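PDB 4DMI: capsid Protein from Unidentified, which probably serves as a structural component of a phage capsid and forms a pentamer. Local coordinates for residues 69-72 with 73-76. Residues are numbered along the deposited sequence; the frame is centred on the assembly and turned at random.
With NA (sodium ion), chain H.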
# COMPACT_ATOMS: atom_id res chain seq x y z
N PHE B 69 -7.58 22.64 6.61
CA PHE B 69 -8.31 22.91 7.84
C PHE B 69 -7.41 22.81 9.08
O PHE B 69 -6.45 22.03 9.10
CB PHE B 69 -9.58 22.04 7.98
CG PHE B 69 -9.34 20.57 7.79
CD1 PHE B 69 -9.37 20.01 6.51
CD2 PHE B 69 -9.05 19.75 8.87
CE1 PHE B 69 -9.13 18.65 6.32
CE2 PHE B 69 -8.82 18.38 8.70
CZ PHE B 69 -8.85 17.83 7.42
N ASP B 70 -7.73 23.63 10.08
CA ASP B 70 -7.02 23.70 11.34
C ASP B 70 -8.09 24.15 12.34
O ASP B 70 -8.36 25.35 12.49
CB ASP B 70 -5.87 24.70 11.24
CG ASP B 70 -4.98 24.72 12.47
OD1 ASP B 70 -5.32 24.08 13.48
OD2 ASP B 70 -3.94 25.42 12.44
N VAL B 71 -8.72 23.17 12.98
CA VAL B 71 -9.97 23.39 13.68
C VAL B 71 -9.82 23.30 15.19
O VAL B 71 -9.33 22.30 15.71
CB VAL B 71 -11.02 22.36 13.21
CG1 VAL B 71 -12.38 22.59 13.88
CG2 VAL B 71 -11.14 22.40 11.68
N GLU B 72 -10.26 24.35 15.89
CA GLU B 72 -10.12 24.45 17.35
C GLU B 72 -11.39 25.08 17.90
O GLU B 72 -11.77 26.18 17.50
CB GLU B 72 -8.91 25.32 17.70
CG GLU B 72 -8.60 25.42 19.19
CD GLU B 72 -7.76 26.65 19.54
OE1 GLU B 72 -8.15 27.76 19.13
OE2 GLU B 72 -6.71 26.50 20.21
N ASN B 73 -12.06 24.37 18.81
CA ASN B 73 -13.24 24.88 19.51
C ASN B 73 -14.34 25.37 18.55
O ASN B 73 -14.95 26.43 18.76
CB ASN B 73 -12.84 25.98 20.50
CG ASN B 73 -13.87 26.18 21.61
OD1 ASN B 73 -14.69 25.30 21.89
ND2 ASN B 73 -13.81 27.33 22.25
N THR B 74 -14.57 24.59 17.50
CA THR B 74 -15.63 24.89 16.53
C THR B 74 -15.89 23.66 15.66
O THR B 74 -15.15 22.68 15.72
CB THR B 74 -15.26 26.10 15.64
OG1 THR B 74 -16.43 26.57 14.94
CG2 THR B 74 -14.16 25.74 14.65
N THR B 75 -16.97 23.71 14.89
CA THR B 75 -17.24 22.68 13.90
C THR B 75 -17.08 23.30 12.53
O THR B 75 -17.72 24.31 12.22
CB THR B 75 -18.67 22.13 14.04
OG1 THR B 75 -18.85 21.61 15.36
CG2 THR B 75 -18.91 21.03 13.01
N THR B 76 -16.24 22.69 11.70
CA THR B 76 -15.90 23.24 10.40
C THR B 76 -16.19 22.27 9.27
O THR B 76 -15.71 21.14 9.27
CB THR B 76 -14.43 23.67 10.38
OG1 THR B 76 -14.25 24.76 11.29
CG2 THR B 76 -14.01 24.12 8.98
NA NA H . -5.60 26.23 21.87
O HOH W 1 -5.26 26.28 24.08
O HOH W 2 -6.67 28.18 22.55
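A sharp reversal between strands 67-72 and 74-77 forms this contact, with V71 leaning across the bend onto T74 and T76 while E72, next along the chain, reaches outward to a sodium site. N73 makes the turn with positive phi, in the left-handed helical region. The short strand axes run nearly antiparallel, at 154°, and come within 6.4 Å, yet no hydrogen bond joins them: V71 pairs through its backbone with V159, whereas T74 and T76 pair with S152 and A150. The bend thus moves the chain from pairing with strand 158-167 to pairing with strand 147-152, with the buried V71 side chain, which also touches A150, filling the angle.

Of the two V71 methyls, CG1 faces mainly T74 and CG2 faces T76. CG1, anti to the backbone N (chi1 -178°), lies 3.3 Å from T74 O and meets T74 CG2 at 3.7 Å, the two side chains crossing at about a right angle. CG2 lies 3.8 Å from T76 CB; there the side chains pass alongside each other in opposite directions, and T76 OG1 comes 3.9 Å from both V71 methyls.

E72 points the other way. With CG anti to the backbone N (chi1 -176°) and an extended chain beyond it, the carboxylate is carried clear of the bend to the metal. A155 O of the same chain and E96 of a neighbouring subunit also bind this ion, so the site bridges two copies in the pentamer. Two waters add to the shell. The carboxylate grips the ion through one oxygen: E72 OE2 lies 2.0 Å from the sodium, whereas E72 OE1 stays 4.0 Å from it.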